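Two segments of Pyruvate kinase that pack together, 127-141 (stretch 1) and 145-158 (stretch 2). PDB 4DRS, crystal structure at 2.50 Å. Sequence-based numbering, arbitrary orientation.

Stretch 1, residues 127-141: ELKAGQTLKITTDYS
Stretch 2, residues 145-158: NSECISCSYSLLPK

Two parallel strands, 133-137 and a short one around 148-150, run side by side with their directions 32° apart, pairing K135 with C148 (CA-CA 4.4 Å) and I136 with I149 (5.0 Å); together the stretches bury 874 Å².

Stretch 2 opens with a side-chain brace: N145 (chi1 p) accepts from both E147 N and C148 N at its OD1, each 2.8 Å. S146 lies over the loop before the first strand. There a type II turn runs from K129 to Q132, with G131 at phi/psi 107/-36, where a CB would be jammed against the preceding carbonyl O; Q132 (chi1 p, chi2 t) accepts from K129 N at OE1, 3.1 Å, and gives a weak bond from NE2 to S146 O, 2.9 Å. L128 CD2 packs 3.3 Å from the same S146 O.

The ladder begins at E147, whose CA-to-CB bond points away and whose O receives K135 N at 2.8 Å. I149 N then donates to K135 O, and T137 N to I149 O, both 3.0 Å. C148 (t) shares a face with extended, all-t K135 and with T137; its SG lies 3.8 Å from K135 CD and 4.0 Å from T137 CG2. On the other face I149 (p, t) sets CG1 3.8 Å from CG1 of I136 (m, t) and CD1 4.2 Å from L134 CD2, a buried aliphatic cluster; the beta-branched I136 and I149 suit extended backbone, and L134 (t, p) adds its end from the side.

S150 (t) is buried, and its OG donates to D139 O at 2.7 Å, so the hydroxyl proton is satisfied by the chain beyond the strand. C151 CB meets I136 CG2 at 3.7 Å. S152 (p) lays its CB over the face of the Y140 ring (chi1 t, chi2 40°), 3.9 Å from the centroid, a CH-pi contact.

A type I turn, Y153 to L156, folds back: L156 (t, p) brings CD2 4.0 Å from I136 CG2, and T138 CG2 sits 3.8 Å from P157 CD.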

ATOM      1  N   GLU A 127      33.036 -43.834 -29.488  1.00134.09           N
ATOM      2  CA  GLU A 127      33.636 -43.164 -28.331  1.00135.37           C
ATOM      3  C   GLU A 127      35.044 -42.668 -28.650  1.00133.97           C
ATOM      4  O   GLU A 127      35.707 -43.197 -29.547  1.00134.03           O
ATOM      5  CB  GLU A 127      33.708 -44.119 -27.136  1.00141.25           C
ATOM      6  CG  GLU A 127      32.401 -44.810 -26.784  1.00144.06           C
ATOM      7  CD  GLU A 127      32.517 -45.681 -25.548  1.00149.61           C
ATOM      8  OE1 GLU A 127      33.352 -46.615 -25.544  1.00151.83           O
ATOM      9  OE2 GLU A 127      31.767 -45.437 -24.579  1.00151.76           O
ATOM     10  N   LEU A 128      35.501 -41.666 -27.901  1.00131.62           N
ATOM     11  CA  LEU A 128      36.844 -41.110 -28.088  1.00129.48           C
ATOM     12  C   LEU A 128      37.629 -41.003 -26.779  1.00129.46           C
ATOM     13  O   LEU A 128      37.047 -40.895 -25.698  1.00129.47           O
ATOM     14  CB  LEU A 128      36.780 -39.744 -28.789  1.00126.83           C
ATOM     15  CG  LEU A 128      36.164 -39.641 -30.192  1.00123.65           C
ATOM     16  CD1 LEU A 128      36.340 -38.236 -30.733  1.00120.11           C
ATOM     17  CD2 LEU A 128      36.766 -40.640 -31.169  1.00124.62           C
ATOM     18  N   LYS A 129      38.955 -41.039 -26.901  1.00129.23           N
ATOM     19  CA  LYS A 129      39.863 -40.951 -25.759  1.00130.61           C
ATOM     20  C   LYS A 129      40.768 -39.722 -25.881  1.00128.10           C
ATOM     21  O   LYS A 129      41.264 -39.413 -26.965  1.00125.88           O
ATOM     22  CB  LYS A 129      40.701 -42.231 -25.649  1.00133.93           C
ATOM     23  CG  LYS A 129      41.476 -42.380 -24.347  1.00139.01           C
ATOM     24  CD  LYS A 129      42.354 -43.620 -24.364  1.00142.50           C
ATOM     25  CE  LYS A 129      43.170 -43.734 -23.085  1.00146.64           C
ATOM     26  NZ  LYS A 129      44.064 -44.924 -23.104  1.00151.27           N
ATOM     27  N   ALA A 130      40.973 -39.031 -24.759  1.00127.68           N
ATOM     28  CA  ALA A 130      41.826 -37.843 -24.702  1.00125.71           C
ATOM     29  C   ALA A 130      43.243 -38.122 -25.198  1.00127.55           C
ATOM     30  O   ALA A 130      43.816 -39.172 -24.899  1.00131.40           O
ATOM     31  CB  ALA A 130      41.861 -37.288 -23.287  1.00126.94           C
ATOM     32  N   GLY A 131      43.795 -37.183 -25.963  1.00125.07           N
ATOM     33  CA  GLY A 131      45.146 -37.318 -26.505  1.00126.87           C
ATOM     34  C   GLY A 131      45.193 -37.595 -27.997  1.00124.48           C
ATOM     35  O   GLY A 131      46.099 -37.123 -28.690  1.00124.60           O
ATOM     36  N   GLN A 132      44.223 -38.366 -28.490  1.00122.38           N
ATOM     37  CA  GLN A 132      44.128 -38.684 -29.916  1.00120.07           C
ATOM     38  C   GLN A 132      43.798 -37.433 -30.732  1.00115.59           C
ATOM     39  O   GLN A 132      43.159 -36.504 -30.228  1.00112.61           O
ATOM     40  CB  GLN A 132      43.087 -39.787 -30.165  1.00119.49           C
ATOM     41  CG  GLN A 132      41.640 -39.315 -30.153  1.00116.11           C
ATOM     42  CD  GLN A 132      40.650 -40.417 -30.477  1.00115.41           C
ATOM     43  OE1 GLN A 132      40.370 -41.283 -29.647  1.00117.56           O
ATOM     44  NE2 GLN A 132      40.101 -40.378 -31.685  1.00112.72           N
ATOM     45  N   THR A 133      44.245 -37.411 -31.984  1.00114.20           N
ATOM     46  CA  THR A 133      43.962 -36.285 -32.872  1.00109.30           C
ATOM     47  C   THR A 133      42.775 -36.607 -33.781  1.00106.02           C
ATOM     48  O   THR A 133      42.877 -37.442 -34.685  1.00107.83           O
ATOM     49  CB  THR A 133      45.192 -35.863 -33.711  1.00111.11           C
ATOM     50  OG1 THR A 133      45.512 -36.886 -34.660  1.00114.21           O
ATOM     51  CG2 THR A 133      46.402 -35.591 -32.817  1.00113.41           C
ATOM     52  N   LEU A 134      41.649 -35.946 -33.519  1.00 99.67           N
ATOM     53  CA  LEU A 134      40.429 -36.146 -34.296  1.00 94.96           C
ATOM     54  C   LEU A 134      40.317 -35.145 -35.442  1.00 90.84           C
ATOM     55  O   LEU A 134      40.441 -33.937 -35.238  1.00 88.01           O
ATOM     56  CB  LEU A 134      39.189 -36.054 -33.397  1.00 93.56           C
ATOM     57  CG  LEU A 134      37.815 -36.102 -34.077  1.00 90.67           C
ATOM     58  CD1 LEU A 134      37.425 -37.524 -34.465  1.00 92.35           C
ATOM     59  CD2 LEU A 134      36.756 -35.475 -33.187  1.00 89.34           C
ATOM     60  N   LYS A 135      40.078 -35.667 -36.641  1.00 89.58           N
ATOM     61  CA  LYS A 135      39.864 -34.850 -37.831  1.00 87.25           C
ATOM     62  C   LYS A 135      38.371 -34.577 -38.013  1.00 84.38           C
ATOM     63  O   LYS A 135      37.535 -35.424 -37.687  1.00 84.91           O
ATOM     64  CB  LYS A 135      40.434 -35.562 -39.061  1.00 90.20           C
ATOM     65  CG  LYS A 135      40.445 -34.737 -40.339  1.00 89.78           C
ATOM     66  CD  LYS A 135      40.968 -35.557 -41.509  1.00 93.08           C
ATOM     67  CE  LYS A 135      40.871 -34.787 -42.816  1.00 92.79           C
ATOM     68  NZ  LYS A 135      41.377 -35.588 -43.964  1.00 95.95           N
ATOM     69  N   ILE A 136      38.044 -33.388 -38.516  1.00 80.75           N
ATOM     70  CA  ILE A 136      36.660 -33.012 -38.799  1.00 77.02           C
ATOM     71  C   ILE A 136      36.569 -32.394 -40.195  1.00 76.39           C
ATOM     72  O   ILE A 136      37.007 -31.264 -40.409  1.00 75.63           O
ATOM     73  CB  ILE A 136      36.089 -32.036 -37.738  1.00 75.17           C
ATOM     74  CG1 ILE A 136      36.236 -32.612 -36.322  1.00 75.18           C
ATOM     75  CG2 ILE A 136      34.624 -31.726 -38.024  1.00 73.38           C
ATOM     76  CD1 ILE A 136      36.020 -31.610 -35.207  1.00 73.95           C
ATOM     77  N   THR A 137      36.011 -33.149 -41.139  1.00 76.73           N
ATOM     78  CA  THR A 137      35.848 -32.682 -42.518  1.00 76.52           C
ATOM     79  C   THR A 137      34.528 -31.928 -42.701  1.00 73.65           C
ATOM     80  O   THR A 137      33.598 -32.100 -41.911  1.00 71.43           O
ATOM     81  CB  THR A 137      35.958 -33.844 -43.537  1.00 79.64           C
ATOM     82  OG1 THR A 137      35.781 -33.344 -44.870  1.00 81.29           O
ATOM     83  CG2 THR A 137      34.918 -34.929 -43.257  1.00 79.68           C
ATOM     84  N   THR A 138      34.463 -31.089 -43.734  1.00 73.95           N
ATOM     85  CA  THR A 138      33.241 -30.351 -44.072  1.00 73.87           C
ATOM     86  C   THR A 138      32.449 -31.065 -45.172  1.00 77.69           C
ATOM     87  O   THR A 138      31.365 -30.619 -45.565  1.00 76.83           O
ATOM     88  CB  THR A 138      33.536 -28.894 -44.492  1.00 72.94           C
ATOM     89  OG1 THR A 138      34.400 -28.882 -45.636  1.00 75.20           O
ATOM     90  CG2 THR A 138      34.188 -28.125 -43.353  1.00 70.72           C
ATOM     91  N   ASP A 139      33.002 -32.171 -45.665  1.00 81.60           N
ATOM     92  CA  ASP A 139      32.304 -33.052 -46.593  1.00 86.05           C
ATOM     93  C   ASP A 139      31.204 -33.764 -45.808  1.00 85.24           C
ATOM     94  O   ASP A 139      31.437 -34.824 -45.218  1.00 85.92           O
ATOM     95  CB  ASP A 139      33.289 -34.052 -47.217  1.00 90.02           C
ATOM     96  CG  ASP A 139      32.677 -34.859 -48.355  1.00 94.04           C
ATOM     97  OD1 ASP A 139      31.806 -35.717 -48.091  1.00 94.91           O
ATOM     98  OD2 ASP A 139      33.087 -34.652 -49.517  1.00 97.50           O
ATOM     99  N   TYR A 140      30.016 -33.163 -45.791  1.00 85.59           N
ATOM    100  CA  TYR A 140      28.919 -33.633 -44.941  1.00 86.91           C
ATOM    101  C   TYR A 140      28.440 -35.048 -45.291  1.00 90.74           C
ATOM    102  O   TYR A 140      28.237 -35.873 -44.397  1.00 91.01           O
ATOM    103  CB  TYR A 140      27.758 -32.627 -44.918  1.00 85.60           C
ATOM    104  CG  TYR A 140      26.769 -32.829 -43.779  1.00 84.56           C
ATOM    105  CD1 TYR A 140      27.205 -33.180 -42.497  1.00 81.75           C
ATOM    106  CD2 TYR A 140      25.400 -32.647 -43.979  1.00 85.92           C
ATOM    107  CE1 TYR A 140      26.304 -33.359 -41.458  1.00 80.99           C
ATOM    108  CE2 TYR A 140      24.492 -32.822 -42.945  1.00 84.75           C
ATOM    109  CZ  TYR A 140      24.950 -33.178 -41.688  1.00 82.73           C
ATOM    110  OH  TYR A 140      24.051 -33.353 -40.662  1.00 83.48           O
ATOM    111  N   SER A 141      28.286 -35.327 -46.584  1.00 95.93           N
ATOM    112  CA  SER A 141      27.852 -36.648 -47.045  1.00101.02           C
ATOM    113  C   SER A 141      29.001 -37.658 -47.026  1.00102.67           C
ATOM    114  O   SER A 141      29.426 -38.165 -48.067  1.00105.08           O
ATOM    115  CB  SER A 141      27.229 -36.559 -48.442  1.00105.55           C
ATOM    116  OG  SER A 141      26.069 -35.744 -48.433  1.00106.28           O
ATOM    117  N   ASN A 145      34.360 -42.133 -38.987  1.00113.82           N
ATOM    118  CA  ASN A 145      34.838 -43.111 -38.010  1.00116.33           C
ATOM    119  C   ASN A 145      35.299 -42.466 -36.698  1.00116.39           C
ATOM    120  O   ASN A 145      34.852 -41.371 -36.342  1.00113.63           O
ATOM    121  CB  ASN A 145      35.939 -44.000 -38.616  1.00118.88           C
ATOM    122  CG  ASN A 145      37.031 -43.204 -39.312  1.00119.09           C
ATOM    123  OD1 ASN A 145      37.539 -42.217 -38.780  1.00117.36           O
ATOM    124  ND2 ASN A 145      37.408 -43.645 -40.506  1.00121.77           N
ATOM    125  N   SER A 146      36.188 -43.159 -35.989  1.00119.71           N
ATOM    126  CA  SER A 146      36.732 -42.697 -34.714  1.00119.65           C
ATOM    127  C   SER A 146      37.889 -41.714 -34.908  1.00120.22           C
ATOM    128  O   SER A 146      38.452 -41.202 -33.935  1.00120.89           O
ATOM    129  CB  SER A 146      37.204 -43.898 -33.888  1.00123.20           C
ATOM    130  OG  SER A 146      37.597 -43.512 -32.583  1.00123.20           O
ATOM    131  N   GLU A 147      38.233 -41.453 -36.166  1.00119.66           N
ATOM    132  CA  GLU A 147      39.395 -40.632 -36.501  1.00118.41           C
ATOM    133  C   GLU A 147      39.016 -39.397 -37.319  1.00114.21           C
ATOM    134  O   GLU A 147      39.621 -38.334 -37.159  1.00114.22           O
ATOM    135  CB  GLU A 147      40.433 -41.471 -37.256  1.00123.55           C
ATOM    136  CG  GLU A 147      40.857 -42.743 -36.528  1.00128.91           C
ATOM    137  CD  GLU A 147      41.359 -43.824 -37.468  1.00132.71           C
ATOM    138  OE1 GLU A 147      42.389 -43.604 -38.142  1.00134.78           O
ATOM    139  OE2 GLU A 147      40.727 -44.901 -37.524  1.00133.43           O
ATOM    140  N   CYS A 148      38.017 -39.539 -38.189  1.00110.25           N
ATOM    141  CA  CYS A 148      37.568 -38.441 -39.044  1.00105.28           C
ATOM    142  C   CYS A 148      36.043 -38.374 -39.135  1.00102.23           C
ATOM    143  O   CYS A 148      35.423 -39.125 -39.892  1.00104.58           O
ATOM    144  CB  CYS A 148      38.188 -38.565 -40.441  1.00108.55           C
ATOM    145  SG  CYS A 148      37.632 -37.320 -41.631  1.00108.20           S
ATOM    146  N   ILE A 149      35.448 -37.473 -38.353  1.00 96.26           N
ATOM    147  CA  ILE A 149      34.000 -37.239 -38.396  1.00 91.69           C
ATOM    148  C   ILE A 149      33.633 -36.118 -39.373  1.00 88.65           C
ATOM    149  O   ILE A 149      34.510 -35.424 -39.899  1.00 88.55           O
ATOM    150  CB  ILE A 149      33.396 -36.945 -36.997  1.00 90.02           C
ATOM    151  CG1 ILE A 149      34.028 -35.693 -36.372  1.00 89.10           C
ATOM    152  CG2 ILE A 149      33.532 -38.159 -36.084  1.00 91.89           C
ATOM    153  CD1 ILE A 149      33.193 -35.057 -35.279  1.00 87.07           C
ATOM    154  N   SER A 150      32.335 -35.949 -39.602  1.00 85.29           N
ATOM    155  CA  SER A 150      31.839 -34.969 -40.558  1.00 82.40           C
ATOM    156  C   SER A 150      31.210 -33.760 -39.866  1.00 77.95           C
ATOM    157  O   SER A 150      30.940 -33.789 -38.663  1.00 75.92           O
ATOM    158  CB  SER A 150      30.835 -35.626 -41.504  1.00 85.97           C
ATOM    159  OG  SER A 150      30.575 -34.790 -42.613  1.00 89.28           O
ATOM    160  N   CYS A 151      30.978 -32.703 -40.642  1.00 74.45           N
ATOM    161  CA  CYS A 151      30.447 -31.443 -40.131  1.00 69.95           C
ATOM    162  C   CYS A 151      29.558 -30.773 -41.179  1.00 68.26           C
ATOM    163  O   CYS A 151      29.886 -30.762 -42.369  1.00 70.17           O
ATOM    164  CB  CYS A 151      31.602 -30.519 -39.738  1.00 70.17           C
ATOM    165  SG  CYS A 151      31.140 -28.917 -39.043  1.00 69.25           S
ATOM    166  N   SER A 152      28.437 -30.214 -40.731  1.00 64.45           N
ATOM    167  CA  SER A 152      27.476 -29.567 -41.625  1.00 63.81           C
ATOM    168  C   SER A 152      27.886 -28.148 -42.017  1.00 62.24           C
ATOM    169  O   SER A 152      27.409 -27.610 -43.015  1.00 63.00           O
ATOM    170  CB  SER A 152      26.091 -29.546 -40.983  1.00 63.48           C
ATOM    171  OG  SER A 152      26.127 -28.871 -39.740  1.00 63.86           O
ATOM    172  N   TYR A 153      28.776 -27.554 -41.226  1.00 59.85           N
ATOM    173  CA  TYR A 153      29.188 -26.163 -41.398  1.00 58.66           C
ATOM    174  C   TYR A 153      30.421 -26.073 -42.307  1.00 58.49           C
ATOM    175  O   TYR A 153      31.547 -26.320 -41.872  1.00 58.31           O
ATOM    176  CB  TYR A 153      29.433 -25.547 -40.010  1.00 56.23           C
ATOM    177  CG  TYR A 153      29.787 -24.075 -39.968  1.00 55.71           C
ATOM    178  CD1 TYR A 153      29.064 -23.130 -40.696  1.00 56.43           C
ATOM    179  CD2 TYR A 153      30.827 -23.623 -39.155  1.00 55.06           C
ATOM    180  CE1 TYR A 153      29.392 -21.782 -40.640  1.00 57.30           C
ATOM    181  CE2 TYR A 153      31.161 -22.282 -39.090  1.00 54.74           C
ATOM    182  CZ  TYR A 153      30.444 -21.366 -39.834  1.00 56.40           C
ATOM    183  OH  TYR A 153      30.779 -20.035 -39.764  1.00 57.16           O
ATOM    184  N   SER A 154      30.197 -25.727 -43.573  1.00 60.13           N
ATOM    185  CA  SER A 154      31.272 -25.713 -44.576  1.00 61.76           C
ATOM    186  C   SER A 154      32.271 -24.566 -44.384  1.00 62.08           C
ATOM    187  O   SER A 154      33.389 -24.615 -44.904  1.00 62.37           O
ATOM    188  CB  SER A 154      30.700 -25.692 -45.996  1.00 62.80           C
ATOM    189  OG  SER A 154      30.156 -24.425 -46.318  1.00 62.77           O
ATOM    190  N   LEU A 155      31.857 -23.543 -43.639  1.00 61.90           N
ATOM    191  CA  LEU A 155      32.724 -22.415 -43.303  1.00 61.69           C
ATOM    192  C   LEU A 155      33.493 -22.622 -41.989  1.00 60.73           C
ATOM    193  O   LEU A 155      34.047 -21.669 -41.431  1.00 59.76           O
ATOM    194  CB  LEU A 155      31.917 -21.111 -43.252  1.00 61.57           C
ATOM    195  CG  LEU A 155      31.616 -20.369 -44.559  1.00 63.80           C
ATOM    196  CD1 LEU A 155      30.528 -19.327 -44.339  1.00 64.00           C
ATOM    197  CD2 LEU A 155      32.866 -19.720 -45.137  1.00 64.07           C
ATOM    198  N   LEU A 156      33.533 -23.866 -41.510  1.00 60.53           N
ATOM    199  CA  LEU A 156      34.260 -24.210 -40.279  1.00 60.34           C
ATOM    200  C   LEU A 156      35.748 -23.825 -40.296  1.00 62.54           C
ATOM    201  O   LEU A 156      36.225 -23.222 -39.329  1.00 62.08           O
ATOM    202  CB  LEU A 156      34.089 -25.693 -39.918  1.00 58.64           C
ATOM    203  CG  LEU A 156      34.808 -26.211 -38.665  1.00 58.08           C
ATOM    204  CD1 LEU A 156      34.286 -25.542 -37.401  1.00 56.94           C
ATOM    205  CD2 LEU A 156      34.684 -27.722 -38.559  1.00 59.35           C
ATOM    206  N   PRO A 157      36.484 -24.166 -41.382  1.00 65.72           N
ATOM    207  CA  PRO A 157      37.918 -23.831 -41.408  1.00 66.86           C
ATOM    208  C   PRO A 157      38.203 -22.330 -41.286  1.00 66.82           C
ATOM    209  O   PRO A 157      39.203 -21.940 -40.680  1.00 67.11           O
ATOM    210  CB  PRO A 157      38.380 -24.351 -42.780  1.00 69.50           C
ATOM    211  CG  PRO A 157      37.133 -24.474 -43.593  1.00 69.85           C
ATOM    212  CD  PRO A 157      36.076 -24.875 -42.611  1.00 66.44           C
ATOM    213  N   LYS A 158      37.316 -21.506 -41.840  1.00 66.41           N
ATOM    214  CA  LYS A 158      37.478 -20.054 -41.841  1.00 66.98           C
ATOM    215  C   LYS A 158      36.839 -19.383 -40.619  1.00 66.03           C
ATOM    216  O   LYS A 158      36.692 -18.161 -40.584  1.00 68.33           O
ATOM    217  CB  LYS A 158      36.903 -19.460 -43.136  1.00 69.53           C
ATOM    218  CG  LYS A 158      37.503 -20.044 -44.410  1.00 73.44           C
ATOM    219  CD  LYS A 158      36.845 -19.501 -45.670  1.00 75.67           C
ATOM    220  CE  LYS A 158      37.400 -18.138 -46.057  1.00 78.08           C
ATOM    221  NZ  LYS A 158      37.019 -17.746 -47.441  1.00 80.21           N
TER